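Protein-L-isoaspartate O-methyltransferase beta-aspartate methyltransferase (Plasmodium falciparum, PDB 2PBF) probably methylates isoaspartyl residues of age-damaged proteins with S-adenosyl-L-methionine as methyl donor, an early step in their repair. Local coordinates at residues Tyr111-Glu116 with Lys143-Asn148; Lys147-Val152 with Glu177-Leu182; Leu189-Glu194 with Tyr202-Lys207. All coordinates share one frame; numbering follows the deposited sequence.

Contact 1: residues Tyr111-Glu116 with Lys143-Asn148; sequences YVIGLE and KIIHKN. With SAH (S-adenosyl-L-homocysteine), chain C.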
# COMPACT_ATOMS: atom_id res chain seq x y z
N TYR A 111 1.01 10.52 9.11
CA TYR A 111 1.72 9.36 9.55
C TYR A 111 1.56 8.20 8.56
O TYR A 111 0.43 7.85 8.16
CB TYR A 111 1.22 8.99 10.93
CG TYR A 111 1.99 7.89 11.58
CD1 TYR A 111 3.24 8.13 12.15
CD2 TYR A 111 1.46 6.61 11.64
CE1 TYR A 111 3.95 7.09 12.77
CE2 TYR A 111 2.16 5.58 12.23
CZ TYR A 111 3.39 5.82 12.80
OH TYR A 111 4.06 4.78 13.41
N VAL A 112 2.68 7.59 8.17
CA VAL A 112 2.65 6.42 7.28
C VAL A 112 3.51 5.27 7.83
O VAL A 112 4.68 5.46 8.18
CB VAL A 112 3.08 6.78 5.84
CG1 VAL A 112 3.01 5.55 4.89
CG2 VAL A 112 2.22 7.92 5.30
N ILE A 113 2.92 4.08 7.90
CA ILE A 113 3.67 2.91 8.38
C ILE A 113 3.50 1.75 7.39
O ILE A 113 2.40 1.50 6.94
CB ILE A 113 3.32 2.54 9.89
CG1 ILE A 113 4.26 1.49 10.46
CG2 ILE A 113 1.88 2.05 10.08
CD1 ILE A 113 4.05 1.24 11.99
N GLY A 114 4.61 1.09 7.03
CA GLY A 114 4.56 -0.15 6.27
C GLY A 114 4.85 -1.34 7.17
O GLY A 114 5.80 -1.32 7.94
N LEU A 115 4.01 -2.36 7.12
CA LEU A 115 4.31 -3.61 7.82
C LEU A 115 4.63 -4.69 6.80
O LEU A 115 3.89 -4.90 5.84
CB LEU A 115 3.10 -4.07 8.64
CG LEU A 115 2.95 -3.72 10.12
CD1 LEU A 115 3.30 -2.26 10.48
CD2 LEU A 115 1.52 -4.06 10.56
N GLU A 116 5.74 -5.39 7.04
CA GLU A 116 6.18 -6.45 6.15
C GLU A 116 6.65 -7.67 6.97
O GLU A 116 7.54 -7.56 7.83
CB GLU A 116 7.27 -5.93 5.21
CG GLU A 116 7.98 -7.02 4.44
CD GLU A 116 7.02 -7.83 3.58
OE1 GLU A 116 6.07 -7.25 3.00
OE2 GLU A 116 7.20 -9.04 3.49
N LYS A 143 7.67 4.92 8.63
CA LYS A 143 8.46 3.75 9.01
C LYS A 143 8.06 2.51 8.22
O LYS A 143 6.90 2.36 7.85
CB LYS A 143 8.26 3.40 10.49
CG LYS A 143 8.80 4.40 11.47
CD LYS A 143 8.03 4.36 12.79
CE LYS A 143 7.96 5.78 13.38
NZ LYS A 143 8.32 5.84 14.82
N ILE A 144 9.04 1.63 8.01
CA ILE A 144 8.80 0.26 7.53
C ILE A 144 9.24 -0.68 8.63
O ILE A 144 10.41 -0.70 9.00
CB ILE A 144 9.62 -0.09 6.26
CG1 ILE A 144 9.42 0.94 5.15
CG2 ILE A 144 9.31 -1.54 5.81
CD1 ILE A 144 8.02 0.96 4.51
N ILE A 145 8.28 -1.45 9.14
CA ILE A 145 8.45 -2.36 10.27
C ILE A 145 8.44 -3.82 9.79
O ILE A 145 7.62 -4.19 8.95
CB ILE A 145 7.28 -2.17 11.31
CG1 ILE A 145 7.10 -0.70 11.69
CG2 ILE A 145 7.48 -2.99 12.54
CD1 ILE A 145 8.38 0.04 12.02
N HIS A 146 9.34 -4.64 10.32
CA HIS A 146 9.26 -6.10 10.19
C HIS A 146 8.20 -6.68 11.12
O HIS A 146 8.41 -6.81 12.32
CB HIS A 146 10.62 -6.73 10.46
CG HIS A 146 10.65 -8.22 10.31
ND1 HIS A 146 11.57 -9.01 10.95
CD2 HIS A 146 9.86 -9.05 9.60
CE1 HIS A 146 11.36 -10.27 10.63
NE2 HIS A 146 10.32 -10.33 9.82
N LYS A 147 7.05 -7.03 10.56
CA LYS A 147 5.89 -7.43 11.36
C LYS A 147 4.84 -8.16 10.54
O LYS A 147 4.49 -7.74 9.44
CB LYS A 147 5.25 -6.20 12.01
CG LYS A 147 4.07 -6.49 12.96
CD LYS A 147 4.58 -6.46 14.40
CE LYS A 147 3.89 -7.47 15.28
NZ LYS A 147 4.31 -7.24 16.70
N ASN A 148 4.31 -9.23 11.12
CA ASN A 148 3.13 -9.88 10.60
C ASN A 148 1.90 -9.27 11.26
O ASN A 148 1.84 -9.16 12.48
CB ASN A 148 3.18 -11.38 10.92
CG ASN A 148 2.06 -12.15 10.26
OD1 ASN A 148 0.92 -11.69 10.17
ND2 ASN A 148 2.40 -13.34 9.77
N SAH C . 2.56 -3.49 -1.96
CA SAH C . 3.60 -4.51 -2.23
CB SAH C . 2.94 -5.86 -2.36
CG SAH C . 4.00 -6.94 -2.16
SD SAH C . 3.29 -8.58 -2.28
C SAH C . 4.45 -4.20 -3.47
O SAH C . 3.89 -3.83 -4.50
OXT SAH C . 5.70 -4.31 -3.44
C5' SAH C . 2.55 -8.63 -0.62
C4' SAH C . 3.53 -8.55 0.55
O4' SAH C . 2.81 -8.92 1.70
C3' SAH C . 4.74 -9.47 0.50
O3' SAH C . 5.92 -8.68 0.56
C2' SAH C . 4.59 -10.37 1.72
O2' SAH C . 5.83 -10.67 2.32
C1' SAH C . 3.71 -9.53 2.61
N9 SAH C . 2.89 -10.26 3.60
C8 SAH C . 2.27 -11.46 3.40
N7 SAH C . 1.58 -11.77 4.52
C5 SAH C . 1.77 -10.80 5.45
C6 SAH C . 1.32 -10.64 6.76
N6 SAH C . 0.54 -11.53 7.37
N1 SAH C . 1.67 -9.50 7.45
C2 SAH C . 2.48 -8.56 6.86
N3 SAH C . 2.91 -8.75 5.57
C4 SAH C . 2.57 -9.85 4.87
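Glu116 O meets three groups of segment 143-148. Lys147 N donates to Glu116 O at 2.8 Å from 56° above the carbonyl plane, His146 CA makes a CA-H...O contact, and His146 CD2 lies 3.3 Å from Glu116 O, which sits in the ring plane at its edge. Before this the strands run in regular parallel register. Gly114 uses both its N and its O toward strand 143-146: Gly114 N donates to Lys143 O (2.7 Å) and Gly114 O accepts from Ile145 N (2.8 Å), the latter bond almost straight at 178°. On one face Ile113 CD1 packs on Ile145 CG1 (3.6 Å) and Leu115 CG rests beside Lys147 CB; on the other Ile144 CD1 lies against Gly114 CA. The Glu116 carboxylate leads away to the ribose, OE1 accepting from SAH O3' (2.8 Å). OE2 takes SAH O2' at an implausibly short separation, its detail doubtful. Gly90 N and Val118 N also hold the carboxylate. An acid ending the second strand of the Rossmann-like sheet and binding both ribose hydroxyls is characteristic of this methyltransferase fold. Helix 119-132 completes the beta-alpha-beta unit, packing on Ile144 and His146, while strand 83-87 continues the sheet beyond 111-116.

Contact 2: residues Lys147-Val152 with Glu177-Leu182; sequences KNIYQV and EILVDL. With SAH (S-adenosyl-L-homocysteine), chain C.
No backbone hydrogen bond joins the loop bearing Ile149 and Val152 to the helix bearing Ile178 and Leu179; the segments meet mainly through aliphatic side chains. Ile149 points toward the helix with CG1 anti to its backbone N (chi1 -173°), and this branch carries most of its contact: Ile149 CG1 and CD1 both sit on Leu179 CD2, CG1 at 3.7 Å. The same branch makes longer contacts, Ile149 CG1 lying 4.2 Å from Ile178 CG2 and Ile149 CD1 4.3 Å from Leu182 CD1. Further along, Ile178 and Val152 cross at about a right angle, and Ile178 CD1 lies against Val152 CB and CG1, 3.5 Å from CB. Ile178 CD1 also lies near Ile149 O, so one methyl bridges both loop residues.

Away from the helix, the same loop reads the adenine. Ile149 N donates to SAH N1 at 3.1 Å and 167°, while Asn148 OD1 accepts from SAH N6 at 2.8 Å. Asn148 OD1 also accepts from Tyr150 N at 2.8 Å, closing an Asx turn, and Asn148 ND2 donates to Lys225 O, which together fix which way round the amide lies. Ile149 CG2 touches the adenine near N1 and N6. Because N1 is met by a donor and N6 by an acceptor, the loop matches the hydrogen-bonding pattern of adenine, and Ile149 takes part in both settings, joining the apolar packing on helix 177-182 through its side chain and the adenine through its N-H.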
# COMPACT_ATOMS: atom_id res chain seq x y z
N LYS A 147 7.05 -7.03 10.56
CA LYS A 147 5.89 -7.43 11.36
C LYS A 147 4.84 -8.16 10.54
O LYS A 147 4.49 -7.74 9.44
CB LYS A 147 5.25 -6.20 12.01
CG LYS A 147 4.07 -6.49 12.96
CD LYS A 147 4.58 -6.46 14.40
CE LYS A 147 3.89 -7.47 15.28
NZ LYS A 147 4.31 -7.24 16.70
N ASN A 148 4.31 -9.23 11.12
CA ASN A 148 3.13 -9.88 10.60
C ASN A 148 1.90 -9.27 11.26
O ASN A 148 1.84 -9.16 12.48
CB ASN A 148 3.18 -11.38 10.92
CG ASN A 148 2.06 -12.15 10.26
OD1 ASN A 148 0.92 -11.69 10.17
ND2 ASN A 148 2.40 -13.34 9.77
N ILE A 149 0.93 -8.89 10.43
CA ILE A 149 -0.26 -8.19 10.89
C ILE A 149 -1.07 -9.03 11.89
O ILE A 149 -1.81 -8.50 12.72
CB ILE A 149 -1.12 -7.72 9.69
CG1 ILE A 149 -2.29 -6.83 10.14
CG2 ILE A 149 -1.63 -8.92 8.86
CD1 ILE A 149 -1.89 -5.54 10.81
N TYR A 150 -0.92 -10.35 11.77
CA TYR A 150 -1.65 -11.33 12.58
C TYR A 150 -0.98 -11.57 13.93
O TYR A 150 -1.48 -12.33 14.76
CB TYR A 150 -1.76 -12.67 11.82
CG TYR A 150 -2.77 -12.70 10.69
CD1 TYR A 150 -4.14 -12.63 10.95
CD2 TYR A 150 -2.36 -12.84 9.37
CE1 TYR A 150 -5.07 -12.66 9.91
CE2 TYR A 150 -3.27 -12.90 8.33
CZ TYR A 150 -4.63 -12.81 8.60
OH TYR A 150 -5.53 -12.87 7.56
N GLN A 151 0.17 -10.94 14.14
CA GLN A 151 0.92 -11.09 15.39
C GLN A 151 1.00 -9.78 16.16
O GLN A 151 1.97 -9.52 16.85
CB GLN A 151 2.30 -11.66 15.11
CG GLN A 151 2.24 -13.02 14.45
CD GLN A 151 3.59 -13.70 14.41
OE1 GLN A 151 3.90 -14.55 15.25
NE2 GLN A 151 4.41 -13.32 13.43
N VAL A 152 -0.05 -8.98 16.04
CA VAL A 152 -0.13 -7.68 16.68
C VAL A 152 -1.07 -7.81 17.88
O VAL A 152 -2.30 -7.86 17.73
CB VAL A 152 -0.59 -6.58 15.67
CG1 VAL A 152 -0.90 -5.26 16.37
CG2 VAL A 152 0.47 -6.36 14.59
N GLU A 177 -10.03 -9.13 11.66
CA GLU A 177 -10.76 -8.22 12.55
C GLU A 177 -9.89 -7.09 13.12
O GLU A 177 -10.38 -5.97 13.32
CB GLU A 177 -11.47 -9.04 13.65
CG GLU A 177 -12.57 -8.31 14.42
CD GLU A 177 -13.58 -7.58 13.53
OE1 GLU A 177 -13.78 -7.99 12.35
OE2 GLU A 177 -14.18 -6.59 14.01
N ILE A 178 -8.61 -7.37 13.35
CA ILE A 178 -7.63 -6.31 13.65
C ILE A 178 -7.67 -5.14 12.67
O ILE A 178 -7.68 -3.97 13.08
CB ILE A 178 -6.16 -6.84 13.75
CG1 ILE A 178 -5.24 -5.66 14.03
CG2 ILE A 178 -5.73 -7.59 12.48
CD1 ILE A 178 -3.91 -6.04 14.60
N LEU A 179 -7.70 -5.44 11.37
CA LEU A 179 -7.75 -4.38 10.37
C LEU A 179 -9.03 -3.58 10.54
O LEU A 179 -9.02 -2.36 10.44
CB LEU A 179 -7.52 -4.91 8.94
CG LEU A 179 -6.15 -5.59 8.72
CD1 LEU A 179 -6.01 -6.23 7.36
CD2 LEU A 179 -4.99 -4.65 8.93
N VAL A 180 -10.13 -4.27 10.87
CA VAL A 180 -11.39 -3.58 11.22
C VAL A 180 -11.24 -2.70 12.46
O VAL A 180 -11.82 -1.62 12.55
CB VAL A 180 -12.59 -4.58 11.36
CG1 VAL A 180 -13.79 -3.93 12.06
CG2 VAL A 180 -12.98 -5.11 10.02
N ASP A 181 -10.47 -3.17 13.44
CA ASP A 181 -10.27 -2.39 14.67
C ASP A 181 -9.29 -1.24 14.51
O ASP A 181 -9.33 -0.28 15.26
CB ASP A 181 -9.85 -3.30 15.82
CG ASP A 181 -10.96 -4.26 16.24
OD1 ASP A 181 -12.13 -4.02 15.86
OD2 ASP A 181 -10.65 -5.24 16.92
N LEU A 182 -8.39 -1.36 13.54
CA LEU A 182 -7.37 -0.35 13.30
C LEU A 182 -7.96 0.80 12.51
O LEU A 182 -7.35 1.84 12.39
CB LEU A 182 -6.16 -0.97 12.59
CG LEU A 182 -5.19 -1.82 13.42
CD1 LEU A 182 -4.02 -2.25 12.57
CD2 LEU A 182 -4.68 -1.11 14.67
N SAH C . 2.56 -3.49 -1.96
CA SAH C . 3.60 -4.51 -2.23
CB SAH C . 2.94 -5.86 -2.36
CG SAH C . 4.00 -6.94 -2.16
SD SAH C . 3.29 -8.58 -2.28
C SAH C . 4.45 -4.20 -3.47
O SAH C . 3.89 -3.83 -4.50
OXT SAH C . 5.70 -4.31 -3.44
C5' SAH C . 2.55 -8.63 -0.62
C4' SAH C . 3.53 -8.55 0.55
O4' SAH C . 2.81 -8.92 1.70
C3' SAH C . 4.74 -9.47 0.50
O3' SAH C . 5.92 -8.68 0.56
C2' SAH C . 4.59 -10.37 1.72
O2' SAH C . 5.83 -10.67 2.32
C1' SAH C . 3.71 -9.53 2.61
N9 SAH C . 2.89 -10.26 3.60
C8 SAH C . 2.27 -11.46 3.40
N7 SAH C . 1.58 -11.77 4.52
C5 SAH C . 1.77 -10.80 5.45
C6 SAH C . 1.32 -10.64 6.76
N6 SAH C . 0.54 -11.53 7.37
N1 SAH C . 1.67 -9.50 7.45
C2 SAH C . 2.48 -8.56 6.86
N3 SAH C . 2.91 -8.75 5.57
C4 SAH C . 2.57 -9.85 4.87

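Contact 3: residues Leu189-Glu194 with Tyr202-Lys207; sequences LIIPIE and YEITKK
Leu189 and Ile204 form a hydrogen-bonded antiparallel pair at the compact end of this hairpin. Ile204 N donates to Leu189 O at 2.7 Å and 172°, and Leu189 N returns a bond to Ile204 O at 2.8 Å. Two residues on, Ile191 and Tyr202 repeat the pattern, with Tyr202 N reaching Ile191 O at 2.8 Å. On the face shared by these four residues, Leu189 and Ile204 lie side by side and point the same way. Ile191 CG2 occupies the crowded position between backbone N and carbonyl carbon (chi1 176° for CG1), which turns this methyl against Ile204 CD1 at 3.6 Å; CG1 and its end lead away from the partner strand. Ile204 CD1 also approaches Leu189 CD1, so it touches both Ile191 CG2 and Leu189 CD1.

The tight region extends to the opposite face, where Ile190 and Glu203 are both buried between the two hydrogen-bonded pairs. Ile190 CD1 lies 3.7 Å from Glu203 CB and crosses the extended glutamate chain obliquely, touching CB and CG; Glu203 OE1 is paired with Arg73. The looser part is the end at Ile193 and Tyr202, both partly exposed. The two side chains cross at about a right angle, and Ile193 CD1 meets the ring obliquely, 4.0 Å from Tyr202 CD1. The phenol OH is hydrogen-bonded to Glu195. Beyond Thr205 the segment leaves the strand, and Lys206 turns to Val180 O and Leu183 O.

Strand 187-195 ends the parallel run of the Rossmann-like sheet, and 198-205 and 212-219 continue it antiparallel. Strand 163-168 flanks 187-195, with Leu189 and Ile191 touching Val168, strand 212-219 borders 198-205, and helix 64-74 packs on Ile190.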
# COMPACT_ATOMS: atom_id res chain seq x y z
N LEU A 189 -10.50 0.90 3.97
CA LEU A 189 -9.62 -0.27 3.95
C LEU A 189 -9.84 -0.95 2.61
O LEU A 189 -10.98 -1.25 2.24
CB LEU A 189 -10.01 -1.26 5.05
CG LEU A 189 -9.18 -2.33 5.79
CD1 LEU A 189 -10.17 -3.23 6.57
CD2 LEU A 189 -8.23 -3.19 4.97
N ILE A 190 -8.75 -1.16 1.89
CA ILE A 190 -8.72 -1.85 0.60
C ILE A 190 -8.00 -3.18 0.82
O ILE A 190 -6.86 -3.21 1.25
CB ILE A 190 -7.95 -1.01 -0.46
CG1 ILE A 190 -8.72 0.26 -0.82
CG2 ILE A 190 -7.56 -1.84 -1.71
CD1 ILE A 190 -10.07 0.01 -1.47
N ILE A 191 -8.69 -4.28 0.53
CA ILE A 191 -8.14 -5.58 0.85
C ILE A 191 -8.69 -6.67 -0.06
O ILE A 191 -9.88 -6.71 -0.32
CB ILE A 191 -8.40 -5.93 2.36
CG1 ILE A 191 -7.93 -7.34 2.69
CG2 ILE A 191 -9.89 -5.69 2.75
CD1 ILE A 191 -7.94 -7.66 4.19
N PRO A 192 -7.80 -7.56 -0.58
CA PRO A 192 -8.35 -8.74 -1.28
C PRO A 192 -8.77 -9.81 -0.27
O PRO A 192 -8.01 -10.13 0.63
CB PRO A 192 -7.17 -9.22 -2.13
CG PRO A 192 -6.08 -8.12 -1.99
CD PRO A 192 -6.33 -7.55 -0.62
N ILE A 193 -9.97 -10.37 -0.43
CA ILE A 193 -10.43 -11.50 0.41
C ILE A 193 -10.82 -12.69 -0.49
O ILE A 193 -11.57 -12.51 -1.46
CB ILE A 193 -11.57 -11.07 1.38
CG1 ILE A 193 -11.09 -9.91 2.29
CG2 ILE A 193 -12.06 -12.27 2.25
CD1 ILE A 193 -12.17 -9.02 2.81
N GLU A 194 -10.27 -13.87 -0.21
CA GLU A 194 -10.68 -15.11 -0.88
C GLU A 194 -12.18 -15.34 -0.68
O GLU A 194 -12.67 -15.59 0.44
CB GLU A 194 -9.98 -16.35 -0.35
CG GLU A 194 -8.48 -16.37 -0.26
CD GLU A 194 -7.97 -17.64 0.46
OE1 GLU A 194 -8.79 -18.54 0.78
OE2 GLU A 194 -6.74 -17.75 0.69
N TYR A 202 -11.98 -5.73 -1.86
CA TYR A 202 -13.02 -5.08 -1.06
C TYR A 202 -12.61 -3.69 -0.61
O TYR A 202 -11.47 -3.45 -0.21
CB TYR A 202 -13.34 -5.92 0.19
CG TYR A 202 -14.41 -6.95 -0.05
CD1 TYR A 202 -14.09 -8.21 -0.55
CD2 TYR A 202 -15.75 -6.66 0.22
CE1 TYR A 202 -15.07 -9.15 -0.77
CE2 TYR A 202 -16.75 -7.58 0.00
CZ TYR A 202 -16.41 -8.82 -0.50
OH TYR A 202 -17.43 -9.74 -0.70
N GLU A 203 -13.55 -2.76 -0.67
CA GLU A 203 -13.41 -1.48 0.00
C GLU A 203 -14.33 -1.43 1.23
O GLU A 203 -15.56 -1.42 1.13
CB GLU A 203 -13.69 -0.33 -0.96
CG GLU A 203 -13.59 1.03 -0.31
CD GLU A 203 -13.87 2.13 -1.30
OE1 GLU A 203 -13.10 2.25 -2.28
OE2 GLU A 203 -14.87 2.86 -1.09
N ILE A 204 -13.70 -1.40 2.40
CA ILE A 204 -14.41 -1.36 3.65
C ILE A 204 -14.31 0.03 4.28
O ILE A 204 -13.22 0.60 4.37
CB ILE A 204 -13.90 -2.47 4.56
CG1 ILE A 204 -14.08 -3.83 3.85
CG2 ILE A 204 -14.62 -2.43 5.89
CD1 ILE A 204 -13.11 -4.88 4.21
N THR A 205 -15.45 0.57 4.70
CA THR A 205 -15.54 1.90 5.32
C THR A 205 -16.20 1.81 6.70
O THR A 205 -16.95 0.89 6.96
CB THR A 205 -16.34 2.86 4.42
OG1 THR A 205 -15.91 2.71 3.06
CG2 THR A 205 -16.14 4.32 4.85
N LYS A 206 -15.89 2.75 7.59
CA LYS A 206 -16.57 2.85 8.89
C LYS A 206 -17.44 4.11 8.90
O LYS A 206 -16.96 5.19 8.55
CB LYS A 206 -15.54 2.89 10.03
CG LYS A 206 -16.10 2.60 11.42
CD LYS A 206 -14.98 2.20 12.42
CE LYS A 206 -14.61 0.73 12.30
NZ LYS A 206 -13.51 0.37 13.23
N LYS A 207 -18.71 3.96 9.28
CA LYS A 207 -19.62 5.13 9.32
C LYS A 207 -20.38 5.31 10.65
O LYS A 207 -20.97 6.37 10.92
CB LYS A 207 -20.52 5.21 8.08
CG LYS A 207 -19.76 5.54 6.79
CD LYS A 207 -20.45 6.64 5.96
CE LYS A 207 -21.77 6.16 5.32
NZ LYS A 207 -22.34 7.16 4.36

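Overall arrangement
From the N terminus, contact 1 comes first, closing the excursion through helix 119-132 and setting the strands 111-116 and 142-146 side by side. Contact 2 starts where contact 1 ends, since both use Lys147 and Asn148, and it closes the next excursion, through helix 154-160 and strand 163-168. Contact 3 follows as the local hairpin of strands 187-195 and 198-205. The three run in series, none nested in or crossing another. Contacts 1 and 2 meet at Leu115 and Ile149, and both border the cofactor; contacts 2 and 3 meet where Leu179 packs on Leu189 and Ile191. Helix 177-182 thus lies between the SAH-binding loop and the hairpin of contact 3.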